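Local coordinates for protein EpsJ (Vibrio vulnificus, PDB 2RET) that probably forms part of the tip of the type 2 secretion pseudopilus, as a minor pseudopilin that pairs with the pseudopilin EpsI, at residues B[128-132]-B[133-137]. Residues are numbered along the deposited sequence; the frame is centred on the assembly and turned at random.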
# COMPACT_ATOMS: atom_id res chain seq x y z
N ARG B 128 -20.97 -7.07 -20.51
CA ARG B 128 -21.18 -8.36 -19.87
C ARG B 128 -20.26 -8.48 -18.68
O ARG B 128 -19.20 -7.89 -18.64
CB ARG B 128 -20.94 -9.48 -20.84
CG ARG B 128 -22.03 -9.59 -21.88
CD ARG B 128 -21.50 -10.22 -23.13
NE ARG B 128 -21.64 -11.66 -23.07
CZ ARG B 128 -20.67 -12.56 -23.22
NH1 ARG B 128 -19.39 -12.21 -23.44
NH2 ARG B 128 -20.99 -13.85 -23.14
N PHE B 129 -20.70 -9.25 -17.70
CA PHE B 129 -20.08 -9.31 -16.41
C PHE B 129 -19.75 -10.76 -16.13
O PHE B 129 -20.61 -11.65 -16.28
CB PHE B 129 -21.06 -8.77 -15.37
CG PHE B 129 -21.64 -7.43 -15.75
CD1 PHE B 129 -22.86 -7.35 -16.40
CD2 PHE B 129 -20.94 -6.26 -15.48
CE1 PHE B 129 -23.41 -6.13 -16.75
CE2 PHE B 129 -21.47 -5.02 -15.84
CZ PHE B 129 -22.71 -4.96 -16.46
N TYR B 130 -18.51 -11.00 -15.77
CA TYR B 130 -18.05 -12.30 -15.38
C TYR B 130 -18.29 -12.54 -13.91
O TYR B 130 -17.67 -11.89 -13.05
CB TYR B 130 -16.57 -12.50 -15.70
CG TYR B 130 -16.16 -13.96 -15.61
CD1 TYR B 130 -16.70 -14.91 -16.46
CD2 TYR B 130 -15.24 -14.39 -14.67
CE1 TYR B 130 -16.34 -16.24 -16.39
CE2 TYR B 130 -14.87 -15.72 -14.59
CZ TYR B 130 -15.42 -16.64 -15.45
OH TYR B 130 -15.08 -17.95 -15.38
N ASP B 131 -19.17 -13.50 -13.63
CA ASP B 131 -19.60 -13.78 -12.27
C ASP B 131 -18.81 -14.93 -11.65
O ASP B 131 -19.18 -15.42 -10.61
CB ASP B 131 -21.12 -14.06 -12.23
CG ASP B 131 -21.50 -15.48 -12.71
OD1 ASP B 131 -20.64 -16.35 -12.94
OD2 ASP B 131 -22.71 -15.72 -12.83
N GLY B 132 -17.73 -15.35 -12.31
CA GLY B 132 -16.84 -16.37 -11.77
C GLY B 132 -16.97 -17.66 -12.55
O GLY B 132 -16.02 -18.44 -12.63
N LYS B 133 -18.14 -17.89 -13.13
CA LYS B 133 -18.35 -19.05 -13.99
C LYS B 133 -18.93 -18.73 -15.38
O LYS B 133 -18.59 -19.41 -16.35
CB LYS B 133 -19.17 -20.14 -13.29
CG LYS B 133 -20.07 -19.70 -12.14
CD LYS B 133 -20.89 -20.88 -11.62
CE LYS B 133 -20.02 -21.94 -10.89
NZ LYS B 133 -20.66 -23.30 -10.81
N GLN B 134 -19.77 -17.70 -15.49
CA GLN B 134 -20.26 -17.28 -16.81
C GLN B 134 -20.20 -15.76 -16.98
O GLN B 134 -19.98 -15.01 -16.03
CB GLN B 134 -21.68 -17.83 -17.09
CG GLN B 134 -22.50 -18.09 -15.85
CD GLN B 134 -23.95 -18.47 -16.13
OE1 GLN B 134 -24.27 -19.16 -17.10
NE2 GLN B 134 -24.83 -18.03 -15.24
N TRP B 135 -20.30 -15.33 -18.24
CA TRP B 135 -20.56 -13.95 -18.61
C TRP B 135 -22.08 -13.75 -18.65
O TRP B 135 -22.79 -14.46 -19.40
CB TRP B 135 -19.93 -13.67 -19.97
CG TRP B 135 -18.46 -13.73 -19.88
CD1 TRP B 135 -17.66 -14.84 -20.04
CD2 TRP B 135 -17.60 -12.66 -19.53
NE1 TRP B 135 -16.35 -14.50 -19.83
CE2 TRP B 135 -16.28 -13.16 -19.53
CE3 TRP B 135 -17.81 -11.31 -19.25
CZ2 TRP B 135 -15.17 -12.35 -19.24
CZ3 TRP B 135 -16.72 -10.51 -18.97
CH2 TRP B 135 -15.41 -11.03 -18.97
N ILE B 136 -22.58 -12.84 -17.83
CA ILE B 136 -24.01 -12.58 -17.72
C ILE B 136 -24.30 -11.13 -18.15
O ILE B 136 -23.37 -10.34 -18.40
CB ILE B 136 -24.57 -12.93 -16.27
CG1 ILE B 136 -23.96 -12.05 -15.16
CG2 ILE B 136 -24.31 -14.40 -15.95
CD1 ILE B 136 -24.42 -12.44 -13.75
N ASN B 137 -25.57 -10.77 -18.23
CA ASN B 137 -25.98 -9.52 -18.88
C ASN B 137 -26.45 -8.44 -17.89
O ASN B 137 -26.89 -7.37 -18.27
CB ASN B 137 -27.05 -9.84 -19.95
CG ASN B 137 -26.56 -10.93 -20.97
OD1 ASN B 137 -25.36 -11.04 -21.26
ND2 ASN B 137 -27.51 -11.72 -21.51
O HOH W 1 -23.55 -13.57 -21.49
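Phe-129 and Ile-136 form a hydrogen-bonded antiparallel pair, with Phe-129 N to Ile-136 O at 3.0 Å and Ile-136 N to Phe-129 O at 2.8 Å. This is a tight beta hairpin at the edge of the antiparallel sheet that also holds strand 148-155. The turn closes with Asp-131 N bonded to Gln-134 O. Gly-132 has a positive phi of 110°, where a CB would press on the carbonyl O of Asp-131. Tyr-130 and Trp-135, a non-hydrogen-bonded pair, share one sheet face. CB of Tyr-130 sits over the Trp-135 six-membered ring in a CH-pi contact, 3.6 Å from its centroid. The Tyr-130 ring meets the five-membered ring of Trp-135 obliquely, planes 42° apart. Tyr-130 also packs on Leu-30 of the EpsI chain, and Trp-135 on Met-27 of that EpsI chain. Trp-135 CB lies over one face of the Arg-128 guanidinium, 3.3 Å from Arg-128 NH2. Phe-129, on the opposite sheet face, meets Trp-54 edge-to-face. Asp-131 CG stands between its own backbone N and carbonyl carbon (chi1 78°), which brings OD1 to two backbone N-H groups of the turn: Lys-133 N at 2.9 Å, nearly in line with the C-O bond, and Gln-134 N at 3.0 Å, from above the carboxylate plane.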